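Side-chain contacts in MdcE (Pseudomonas aeruginosa, PDB 5VIP), which probably acts as the gamma subunit of a biotin-independent malonate decarboxylase, contributing to its carboxyl-transferring chemistry: residues Pro228-Glu233 / Leu240-Thr245; Ala168-Ala173 / Ala252-Gly257; Ala31-Leu36 / Val58-Val63; Ala202-Ala205 / Pro209-Tyr212. One frame throughout, in Å; residues are numbered along the deposited sequence.

Interaction 1: Pro228-Glu233 / Leu240-Thr245; sequences PVETVE and LVRVRT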
loop_
_atom_site.group_PDB
_atom_site.type_symbol
_atom_site.label_atom_id
_atom_site.label_comp_id
_atom_site.label_asym_id
_atom_site.label_seq_id
_atom_site.Cartn_x
_atom_site.Cartn_y
_atom_site.Cartn_z
ATOM N N PRO A 228 16.215 -15.835 -15.390
ATOM C CA PRO A 228 17.134 -15.155 -16.300
ATOM C C PRO A 228 16.535 -15.064 -17.699
ATOM O O PRO A 228 15.761 -15.938 -18.082
ATOM C CB PRO A 228 18.381 -16.049 -16.277
ATOM C CG PRO A 228 17.865 -17.410 -15.940
ATOM C CD PRO A 228 16.663 -17.195 -15.037
ATOM N N VAL A 229 16.874 -14.013 -18.442
ATOM C CA VAL A 229 16.388 -13.845 -19.808
ATOM C C VAL A 229 17.540 -13.411 -20.734
ATOM O O VAL A 229 18.513 -12.805 -20.275
ATOM C CB VAL A 229 15.223 -12.811 -19.881
ATOM C CG1 VAL A 229 14.020 -13.306 -19.080
ATOM C CG2 VAL A 229 15.667 -11.457 -19.353
ATOM N N GLU A 230 17.428 -13.712 -22.028
ATOM C CA GLU A 230 18.490 -13.357 -22.987
ATOM C C GLU A 230 18.464 -11.889 -23.398
ATOM O O GLU A 230 19.507 -11.221 -23.425
ATOM C CB GLU A 230 18.409 -14.221 -24.256
ATOM C CG GLU A 230 18.092 -15.679 -24.021
ATOM C CD GLU A 230 17.742 -16.431 -25.316
ATOM O OE1 GLU A 230 18.095 -15.940 -26.413
ATOM O OE2 GLU A 230 17.122 -17.520 -25.228
ATOM N N THR A 231 17.282 -11.407 -23.774
ATOM C CA THR A 231 17.110 -10.027 -24.199
ATOM C C THR A 231 15.943 -9.452 -23.410
ATOM O O THR A 231 14.780 -9.577 -23.798
ATOM C CB THR A 231 16.842 -9.893 -25.713
ATOM O OG1 THR A 231 15.760 -10.750 -26.082
ATOM C CG2 THR A 231 18.077 -10.279 -26.529
ATOM N N VAL A 232 16.273 -8.835 -22.290
ATOM C CA VAL A 232 15.278 -8.338 -21.354
ATOM C C VAL A 232 14.431 -7.200 -21.944
ATOM O O VAL A 232 13.258 -7.054 -21.598
ATOM C CB VAL A 232 15.971 -7.871 -20.056
ATOM C CG1 VAL A 232 16.918 -6.715 -20.340
ATOM C CG2 VAL A 232 14.949 -7.492 -19.003
ATOM N N GLU A 233 15.010 -6.412 -22.850
ATOM C CA GLU A 233 14.318 -5.246 -23.396
ATOM C C GLU A 233 13.217 -5.640 -24.379
ATOM O O GLU A 233 12.157 -5.022 -24.419
ATOM C CB GLU A 233 15.312 -4.299 -24.074
ATOM C CG GLU A 233 16.524 -3.930 -23.234
ATOM C CD GLU A 233 16.174 -3.167 -21.956
ATOM O OE1 GLU A 233 15.130 -2.472 -21.912
ATOM O OE2 GLU A 233 16.967 -3.252 -20.993
ATOM N N LEU A 240 10.020 -15.726 -23.967
ATOM C CA LEU A 240 8.569 -15.714 -23.874
ATOM C C LEU A 240 8.076 -17.079 -23.405
ATOM O O LEU A 240 7.192 -17.177 -22.552
ATOM C CB LEU A 240 7.958 -15.330 -25.227
ATOM C CG LEU A 240 6.526 -14.816 -25.301
ATOM C CD1 LEU A 240 6.309 -13.684 -24.300
ATOM C CD2 LEU A 240 6.211 -14.339 -26.724
ATOM N N VAL A 241 8.686 -18.133 -23.944
ATOM C CA VAL A 241 8.362 -19.501 -23.557
ATOM C C VAL A 241 8.713 -19.780 -22.093
ATOM O O VAL A 241 7.937 -20.400 -21.369
ATOM C CB VAL A 241 9.097 -20.524 -24.466
ATOM C CG1 VAL A 241 8.964 -21.937 -23.915
ATOM C CG2 VAL A 241 8.560 -20.438 -25.884
ATOM N N ARG A 242 9.888 -19.331 -21.661
ATOM C CA ARG A 242 10.297 -19.554 -20.280
ATOM C C ARG A 242 9.381 -18.792 -19.318
ATOM O O ARG A 242 8.978 -19.327 -18.286
ATOM C CB ARG A 242 11.765 -19.151 -20.063
ATOM C CG ARG A 242 12.782 -20.115 -20.713
ATOM C CD ARG A 242 14.237 -19.771 -20.362
ATOM N NE ARG A 242 14.764 -18.703 -21.206
ATOM C CZ ARG A 242 15.403 -18.904 -22.355
ATOM N NH1 ARG A 242 15.610 -20.137 -22.798
ATOM N NH2 ARG A 242 15.838 -17.868 -23.068
ATOM N N VAL A 243 9.049 -17.551 -19.658
ATOM C CA VAL A 243 8.207 -16.739 -18.781
ATOM C C VAL A 243 6.773 -17.271 -18.735
ATOM O O VAL A 243 6.187 -17.384 -17.660
ATOM C CB VAL A 243 8.207 -15.263 -19.206
ATOM C CG1 VAL A 243 7.124 -14.472 -18.435
ATOM C CG2 VAL A 243 9.575 -14.664 -18.974
ATOM N N ARG A 244 6.216 -17.630 -19.890
ATOM C CA ARG A 244 4.873 -18.211 -19.921
ATOM C C ARG A 244 4.810 -19.489 -19.098
ATOM O O ARG A 244 3.830 -19.733 -18.387
ATOM C CB ARG A 244 4.428 -18.486 -21.361
ATOM C CG ARG A 244 3.808 -17.274 -22.021
ATOM C CD ARG A 244 3.510 -17.487 -23.489
ATOM N NE ARG A 244 2.895 -16.286 -24.044
ATOM C CZ ARG A 244 2.805 -16.015 -25.341
ATOM N NH1 ARG A 244 3.301 -16.863 -26.230
ATOM N NH2 ARG A 244 2.227 -14.888 -25.744
ATOM N N THR A 245 5.863 -20.292 -19.183
ATOM C CA THR A 245 5.937 -21.538 -18.429
ATOM C C THR A 245 5.909 -21.263 -16.933
ATOM O O THR A 245 5.156 -21.886 -16.189
ATOM C CB THR A 245 7.209 -22.319 -18.774
ATOM O OG1 THR A 245 7.159 -22.700 -20.153
ATOM C CG2 THR A 245 7.322 -23.568 -17.914
#
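Glu-230 and Arg-242 meet in a single salt bridge at the protein surface, a compact example of how a loop is pinned to the helix that follows it. The bond runs from Arg-242 NH2 to Glu-230 OE2 and is short at 2.5 Å, with an N-H...O angle of 153°. The oxygen lies in the guanidinium plane, at its edge, whereas NH2 comes to the anti side of OE2, tilted somewhat out of the carboxylate plane. The two flat groups are turned 37° apart, and the grip is a single one, NH2 to OE2. Glu-230 stretches out beyond CG to reach across, while the arginine chain is bent at CG-CD (chi3 -82°), swinging its head toward the loop.

The second shell centres on Asp-239. Its OD1 forms a further salt bridge with Arg-242 NH2 and accepts the backbone N-H of Glu-230, and its OD2 accepts that of Thr-231. NH2 is thus held between two carboxylates, and Asp-239 ties the same arginine nitrogen to the loop backbone.

The contact joins the loop leaving strand 225-227 to helix 237-254. Val-229 and Val-232 of the loop touch Leu-174 of strand 170-174, while Val-243 of the helix packs on Trp-28 of helix 24-33.

Interaction 2: Ala168-Ala173 / Ala252-Gly257; sequences ANRLIA and ADILGG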
loop_
_atom_site.group_PDB
_atom_site.type_symbol
_atom_site.label_atom_id
_atom_site.label_comp_id
_atom_site.label_asym_id
_atom_site.label_seq_id
_atom_site.Cartn_x
_atom_site.Cartn_y
_atom_site.Cartn_z
ATOM N N ALA A 168 0.266 -9.291 -4.876
ATOM C CA ALA A 168 0.224 -10.579 -5.585
ATOM C C ALA A 168 0.318 -11.800 -4.657
ATOM O O ALA A 168 0.993 -11.761 -3.624
ATOM C CB ALA A 168 1.354 -10.635 -6.629
ATOM N N ASN A 169 -0.371 -12.876 -5.030
ATOM C CA ASN A 169 -0.140 -14.197 -4.432
ATOM C C ASN A 169 1.304 -14.671 -4.628
ATOM O O ASN A 169 1.875 -15.321 -3.762
ATOM C CB ASN A 169 -1.065 -15.255 -5.037
ATOM C CG ASN A 169 -2.529 -14.962 -4.820
ATOM O OD1 ASN A 169 -3.170 -14.313 -5.643
ATOM N ND2 ASN A 169 -3.077 -15.472 -3.726
ATOM N N ARG A 170 1.871 -14.379 -5.792
ATOM C CA ARG A 170 3.233 -14.811 -6.118
ATOM C C ARG A 170 3.958 -13.727 -6.889
ATOM O O ARG A 170 3.386 -13.116 -7.792
ATOM C CB ARG A 170 3.232 -16.100 -6.941
ATOM C CG ARG A 170 2.499 -17.269 -6.316
ATOM C CD ARG A 170 3.288 -17.930 -5.199
ATOM N NE ARG A 170 2.597 -19.149 -4.800
ATOM C CZ ARG A 170 1.515 -19.172 -4.024
ATOM N NH1 ARG A 170 1.008 -18.042 -3.541
ATOM N NH2 ARG A 170 0.935 -20.324 -3.733
ATOM N N LEU A 171 5.211 -13.478 -6.511
ATOM C CA LEU A 171 6.048 -12.506 -7.195
ATOM C C LEU A 171 7.160 -13.213 -7.962
ATOM O O LEU A 171 7.909 -14.014 -7.394
ATOM C CB LEU A 171 6.658 -11.512 -6.207
ATOM C CG LEU A 171 5.716 -10.504 -5.536
ATOM C CD1 LEU A 171 6.499 -9.689 -4.530
ATOM C CD2 LEU A 171 5.064 -9.592 -6.570
ATOM N N ILE A 172 7.252 -12.913 -9.252
ATOM C CA ILE A 172 8.324 -13.431 -10.105
ATOM C C ILE A 172 9.102 -12.266 -10.678
ATOM O O ILE A 172 8.508 -11.331 -11.211
ATOM C CB ILE A 172 7.767 -14.295 -11.258
ATOM C CG1 ILE A 172 7.057 -15.529 -10.697
ATOM C CG2 ILE A 172 8.880 -14.672 -12.263
ATOM C CD1 ILE A 172 6.087 -16.180 -11.687
ATOM N N ALA A 173 10.428 -12.300 -10.564
ATOM C CA ALA A 173 11.239 -11.219 -11.095
ATOM C C ALA A 173 12.182 -11.733 -12.182
ATOM O O ALA A 173 12.701 -12.839 -12.077
ATOM C CB ALA A 173 12.044 -10.554 -9.977
ATOM N N ALA A 252 -0.697 -22.568 -11.308
ATOM C CA ALA A 252 -0.954 -23.902 -10.779
ATOM C C ALA A 252 -0.676 -23.968 -9.284
ATOM O O ALA A 252 -1.432 -24.585 -8.532
ATOM C CB ALA A 252 -0.106 -24.946 -11.527
ATOM N N ASP A 253 0.407 -23.324 -8.854
ATOM C CA ASP A 253 0.811 -23.333 -7.447
ATOM C C ASP A 253 -0.175 -22.581 -6.540
ATOM O O ASP A 253 -0.361 -22.941 -5.377
ATOM C CB ASP A 253 2.221 -22.736 -7.303
ATOM C CG ASP A 253 2.772 -22.887 -5.904
ATOM O OD1 ASP A 253 3.200 -24.005 -5.547
ATOM O OD2 ASP A 253 2.773 -21.891 -5.153
ATOM N N ILE A 254 -0.808 -21.542 -7.080
ATOM C CA ILE A 254 -1.765 -20.734 -6.321
ATOM C C ILE A 254 -3.117 -21.422 -6.170
ATOM O O ILE A 254 -3.672 -21.489 -5.071
ATOM C CB ILE A 254 -1.993 -19.362 -6.996
ATOM C CG1 ILE A 254 -0.723 -18.528 -6.949
ATOM C CG2 ILE A 254 -3.168 -18.612 -6.350
ATOM C CD1 ILE A 254 -0.670 -17.433 -8.021
ATOM N N LEU A 255 -3.640 -21.931 -7.283
ATOM C CA LEU A 255 -5.017 -22.424 -7.346
ATOM C C LEU A 255 -5.359 -23.443 -6.253
ATOM O O LEU A 255 -4.629 -24.410 -6.031
ATOM C CB LEU A 255 -5.292 -23.024 -8.723
ATOM C CG LEU A 255 -5.466 -22.006 -9.848
ATOM C CD1 LEU A 255 -5.408 -22.690 -11.215
ATOM C CD2 LEU A 255 -6.775 -21.251 -9.674
ATOM N N GLY A 256 -6.467 -23.184 -5.561
ATOM C CA GLY A 256 -6.972 -24.061 -4.520
ATOM C C GLY A 256 -6.300 -23.866 -3.176
ATOM O O GLY A 256 -6.773 -24.378 -2.159
ATOM N N GLY A 257 -5.196 -23.123 -3.171
ATOM C CA GLY A 257 -4.407 -22.922 -1.970
ATOM C C GLY A 257 -4.824 -21.702 -1.171
ATOM O O GLY A 257 -5.801 -21.028 -1.507
#
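Arg-170 reaches from the start of strand 170-174 to Asp-253 and Ile-254 at the end of helix 237-254, and combines an ionic and an apolar contact in one side chain. The ionic part is a side-on grip in which NE and NH2 both donate to one oxygen, Asp-253 OD2. The bond from Arg-170 NE to Asp-253 OD2 is 2.8 Å long and lies nearly in line with the C-O bond of the acid. Arg-170 NH2 reaches the same OD2, also at 2.8 Å, from above the carboxylate plane. OD2 stays in the guanidinium plane although the two flat groups stand 76° apart.

The apolar part belongs to Ile-254. Its CG1 sits 3.7 Å above the guanidinium plane, over the centre, and comes within 3.5 Å of Arg-170 CG. The bend at CB-CG (chi2 -76°) folds the arginine chain along the isoleucine, the two running past each other in opposite directions. Ile-254 CD1 also reaches Asn-169 CB at 3.7 Å; the amide oxygen of Asn-169 is engaged by Leu-148 N. The contact thereby fastens this helix end to the mixed sheet, where Ile-254 also touches Ile-149 of strand 148-152.

Trp-224 adds a cation-pi contact to the same arginine. Two donors on a single carboxylate oxygen, beside an aliphatic cover on one face, fix the tilt of the guanidinium and would probably stabilise Asp-253 as an anion.

Interaction 3: Ala31-Leu36 / Val58-Val63; sequences ALAGSL and VRFLAV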
loop_
_atom_site.group_PDB
_atom_site.type_symbol
_atom_site.label_atom_id
_atom_site.label_comp_id
_atom_site.label_asym_id
_atom_site.label_seq_id
_atom_site.Cartn_x
_atom_site.Cartn_y
_atom_site.Cartn_z
ATOM N N ALA A 31 4.426 -8.550 -25.974
ATOM C CA ALA A 31 4.901 -9.914 -26.184
ATOM C C ALA A 31 3.980 -10.958 -25.570
ATOM O O ALA A 31 3.704 -11.993 -26.180
ATOM C CB ALA A 31 6.301 -10.059 -25.631
ATOM N N LEU A 32 3.498 -10.692 -24.364
ATOM C CA LEU A 32 2.715 -11.687 -23.645
ATOM C C LEU A 32 1.226 -11.648 -24.002
ATOM O O LEU A 32 0.573 -12.684 -24.047
ATOM C CB LEU A 32 2.894 -11.508 -22.130
ATOM C CG LEU A 32 4.240 -11.923 -21.532
ATOM C CD1 LEU A 32 4.513 -11.172 -20.223
ATOM C CD2 LEU A 32 4.261 -13.430 -21.302
ATOM N N ALA A 33 0.685 -10.457 -24.235
ATOM C CA ALA A 33 -0.755 -10.320 -24.424
ATOM C C ALA A 33 -1.133 -10.351 -25.898
ATOM O O ALA A 33 -2.204 -10.834 -26.252
ATOM C CB ALA A 33 -1.261 -9.037 -23.777
ATOM N N GLY A 34 -0.257 -9.825 -26.749
ATOM C CA GLY A 34 -0.452 -9.901 -28.184
ATOM C C GLY A 34 -0.872 -8.590 -28.817
ATOM O O GLY A 34 -0.924 -8.477 -30.043
ATOM N N SER A 35 -1.174 -7.597 -27.984
ATOM C CA SER A 35 -1.604 -6.287 -28.470
ATOM C C SER A 35 -0.741 -5.168 -27.879
ATOM O O SER A 35 -0.001 -5.392 -26.923
ATOM C CB SER A 35 -3.089 -6.062 -28.149
ATOM O OG SER A 35 -3.335 -6.092 -26.753
ATOM N N LEU A 36 -0.828 -3.968 -28.453
ATOM C CA LEU A 36 0.009 -2.853 -28.014
ATOM C C LEU A 36 -0.814 -1.642 -27.581
ATOM O O LEU A 36 -0.378 -0.867 -26.725
ATOM C CB LEU A 36 0.981 -2.454 -29.117
ATOM N N VAL A 58 -6.994 -15.360 -18.151
ATOM C CA VAL A 58 -6.140 -14.376 -17.483
ATOM C C VAL A 58 -6.383 -12.958 -17.996
ATOM O O VAL A 58 -6.860 -12.759 -19.115
ATOM C CB VAL A 58 -4.626 -14.702 -17.646
ATOM C CG1 VAL A 58 -4.340 -16.154 -17.317
ATOM C CG2 VAL A 58 -4.140 -14.377 -19.043
ATOM N N ARG A 59 -6.053 -11.971 -17.169
ATOM C CA ARG A 59 -6.050 -10.581 -17.602
ATOM C C ARG A 59 -4.684 -9.978 -17.288
ATOM O O ARG A 59 -4.232 -10.012 -16.139
ATOM C CB ARG A 59 -7.184 -9.793 -16.927
ATOM C CG ARG A 59 -7.096 -8.276 -17.089
ATOM C CD ARG A 59 -8.385 -7.598 -16.594
ATOM N NE ARG A 59 -9.480 -7.776 -17.549
ATOM C CZ ARG A 59 -10.582 -7.027 -17.599
ATOM N NH1 ARG A 59 -10.766 -6.033 -16.731
ATOM N NH2 ARG A 59 -11.504 -7.269 -18.527
ATOM N N PHE A 60 -4.019 -9.463 -18.320
ATOM C CA PHE A 60 -2.734 -8.780 -18.171
ATOM C C PHE A 60 -2.960 -7.305 -17.844
ATOM O O PHE A 60 -3.824 -6.657 -18.430
ATOM C CB PHE A 60 -1.888 -8.887 -19.453
ATOM C CG PHE A 60 -1.408 -10.285 -19.777
ATOM C CD1 PHE A 60 -0.193 -10.751 -19.290
ATOM C CD2 PHE A 60 -2.158 -11.120 -20.597
ATOM C CE1 PHE A 60 0.260 -12.027 -19.601
ATOM C CE2 PHE A 60 -1.713 -12.400 -20.909
ATOM C CZ PHE A 60 -0.504 -12.851 -20.411
ATOM N N LEU A 61 -2.167 -6.766 -16.924
ATOM C CA LEU A 61 -2.251 -5.347 -16.601
ATOM C C LEU A 61 -0.864 -4.769 -16.502
ATOM O O LEU A 61 -0.013 -5.317 -15.822
ATOM C CB LEU A 61 -2.993 -5.103 -15.277
ATOM C CG LEU A 61 -4.421 -5.616 -15.159
ATOM C CD1 LEU A 61 -4.434 -6.889 -14.331
ATOM C CD2 LEU A 61 -5.292 -4.552 -14.522
ATOM N N ALA A 62 -0.657 -3.641 -17.158
ATOM C CA ALA A 62 0.616 -2.960 -17.108
ATOM C C ALA A 62 0.402 -1.458 -17.078
ATOM O O ALA A 62 -0.435 -0.917 -17.810
ATOM C CB ALA A 62 1.487 -3.353 -18.320
ATOM N N VAL A 63 1.164 -0.787 -16.228
ATOM C CA VAL A 63 1.283 0.655 -16.309
ATOM C C VAL A 63 2.444 0.980 -17.244
ATOM O O VAL A 63 3.515 0.383 -17.130
ATOM C CB VAL A 63 1.519 1.267 -14.935
ATOM C CG1 VAL A 63 1.667 2.781 -15.050
ATOM C CG2 VAL A 63 0.369 0.897 -14.000
#
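The ring of Phe-60 stands against the last turn of helix 24-33, and the helix meets it with backbone and CB atoms more than with side-chain ends. Phe-60 CG lies anti to its own carbonyl carbon (chi1 -67°), and chi2 near -90° turns the ring so that one face looks at the helix. Over that face sits the carbonyl carbon of Leu-32, 4.1 Å above the plane and displaced toward the rim.

On one part of the ring, Leu-32 CB packs on Phe-60 CE1 at 3.7 Å, with CZ a little farther off. Leu-32 O lies 3.8 Å from Phe-60 CZ; this carbonyl is also an acceptor for Arg-244 NH2 of helix 237-254. Toward the root of the ring, Ala-33 CB approaches Phe-60 CD2 obliquely at 3.9 Å. Both methylene and methyl lie on the same side of the ring, one near CE1, the other near CD2. Directly after Ala-33, the helix ends at Gly-34, whose positive phi (106°) turns the chain away.

This is helix-on-sheet packing in the amino-terminal part of the chain. The ring projects from strand 56-63, the neighbour of strand 46-53, outermost within this chain, in the mixed sheet. Leu-108 of strand 106-113 and Ala-51 of strand 46-53 also touch Phe-60. Phe-29 reaches it from an earlier turn of the same helix, while Ala-33 leans on Ala-49 of strand 46-53.

Interaction 4: Ala202-Ala205 / Pro209-Tyr212; sequences ALAA and PMAY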
loop_
_atom_site.group_PDB
_atom_site.type_symbol
_atom_site.label_atom_id
_atom_site.label_comp_id
_atom_site.label_asym_id
_atom_site.label_seq_id
_atom_site.Cartn_x
_atom_site.Cartn_y
_atom_site.Cartn_z
ATOM N N ALA A 202 27.299 1.981 -3.295
ATOM C CA ALA A 202 28.361 1.319 -2.555
ATOM C C ALA A 202 27.900 0.978 -1.145
ATOM O O ALA A 202 28.047 -0.157 -0.685
ATOM C CB ALA A 202 29.605 2.205 -2.516
ATOM N N LEU A 203 27.336 1.969 -0.465
ATOM C CA LEU A 203 26.843 1.781 0.894
ATOM C C LEU A 203 25.674 0.791 0.942
ATOM O O LEU A 203 25.649 -0.113 1.787
ATOM C CB LEU A 203 26.419 3.119 1.488
ATOM C CG LEU A 203 25.708 3.036 2.841
ATOM C CD1 LEU A 203 26.583 2.337 3.877
ATOM C CD2 LEU A 203 25.290 4.423 3.314
ATOM N N ALA A 204 24.721 0.960 0.027
ATOM C CA ALA A 204 23.518 0.127 0.001
ATOM C C ALA A 204 23.827 -1.329 -0.349
ATOM O O ALA A 204 23.070 -2.231 0.006
ATOM C CB ALA A 204 22.498 0.706 -0.978
ATOM N N ALA A 205 24.948 -1.554 -1.032
ATOM C CA ALA A 205 25.314 -2.887 -1.502
ATOM C C ALA A 205 25.656 -3.856 -0.371
ATOM O O ALA A 205 25.555 -5.068 -0.541
ATOM C CB ALA A 205 26.485 -2.791 -2.482
ATOM N N PRO A 209 18.498 -5.353 2.829
ATOM C CA PRO A 209 17.188 -4.714 2.624
ATOM C C PRO A 209 17.292 -3.289 2.078
ATOM O O PRO A 209 16.287 -2.711 1.648
ATOM C CB PRO A 209 16.563 -4.727 4.026
ATOM C CG PRO A 209 17.710 -4.817 4.964
ATOM C CD PRO A 209 18.764 -5.625 4.255
HETATM N N MSE A 210 18.504 -2.743 2.069
HETATM C CA MSE A 210 18.744 -1.389 1.592
HETATM C C MSE A 210 19.192 -1.382 0.133
HETATM O O MSE A 210 19.137 -0.358 -0.547
HETATM C CB MSE A 210 19.790 -0.717 2.475
HETATM C CG MSE A 210 20.038 0.741 2.184
HETATM SE SE MSE A 210 21.454 1.398 3.377
HETATM C CE MSE A 210 21.694 3.171 2.611
ATOM N N ALA A 211 19.624 -2.545 -0.340
ATOM C CA ALA A 211 20.156 -2.676 -1.692
ATOM C C ALA A 211 19.065 -2.608 -2.761
ATOM O O ALA A 211 17.911 -2.976 -2.516
ATOM C CB ALA A 211 20.930 -3.972 -1.821
ATOM N N TYR A 212 19.451 -2.137 -3.944
ATOM C CA TYR A 212 18.532 -1.963 -5.069
ATOM C C TYR A 212 18.469 -3.186 -6.001
ATOM O O TYR A 212 17.480 -3.379 -6.710
ATOM C CB TYR A 212 18.926 -0.713 -5.873
ATOM C CG TYR A 212 18.532 0.577 -5.188
ATOM C CD1 TYR A 212 19.321 1.121 -4.178
ATOM C CD2 TYR A 212 17.357 1.235 -5.531
ATOM C CE1 TYR A 212 18.958 2.293 -3.537
ATOM C CE2 TYR A 212 16.981 2.409 -4.894
ATOM C CZ TYR A 212 17.784 2.928 -3.888
ATOM O OH TYR A 212 17.410 4.092 -3.258
#
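Ala-204 and Ala-211 bring their CA atoms to 4.7 Å as the chain leaves helix 200-204 and doubles back along its end, in a helix-loop-helix connection leading to helix 214-219. No hydrogen bond joins the two segments: the carbonyl oxygen of Ala-204 faces Ala-211 N at 3.5 Å with a poor angle. Contact is made by aliphatic groups, against one another and against two carbonyl oxygens.

The longest reach belongs to Met-210, a selenomethionine whose chain is fully extended, with CG anti to the backbone N (chi1 -174°). It crosses the Leu-203 side chain at a slant. Met-210 CG lies 4.0 Å from Ala-204 CB, SE passes Ala-204 CA, and the terminal CE reaches the Leu-203 branch, 3.9 Å from CD2. Ala-204 CB also rests on Met-210 O at 3.6 Å.

That carbonyl oxygen accepts a hydrogen bond from His-182 NE2, and the imidazole stacks with Tyr-212. In a neighbouring chain of the assembly, Pro-209 finds backbone hydrogen bonds and Met-210 an apolar side chain, so Met-210 packs both within its own chain and against the other. Within the chain, the tightest approach is that of the Ala-211 CB methyl to Ala-204 O, at 3.3 Å.

How the interactions relate
From the N terminus, interaction 3 closes first, bringing helix 24-33 onto strand 56-63 before the later loops begin. Interaction 2 then opens at strand 170-174 and closes at the end of helix 237-254, enclosing two shorter loops in series: interaction 4, next to a neighbouring chain, and interaction 1, which links the loop after strand 225-227 to that same helix. Nothing crosses. Helix 237-254 is shared by interactions 1 and 2, near its start and at its end, and through Leu-240 and Arg-244 it touches interaction 3. Interactions 2 and 3 reach the same sheet, while interaction 4 lies apart, its centre about 32 Å from that of interaction 3.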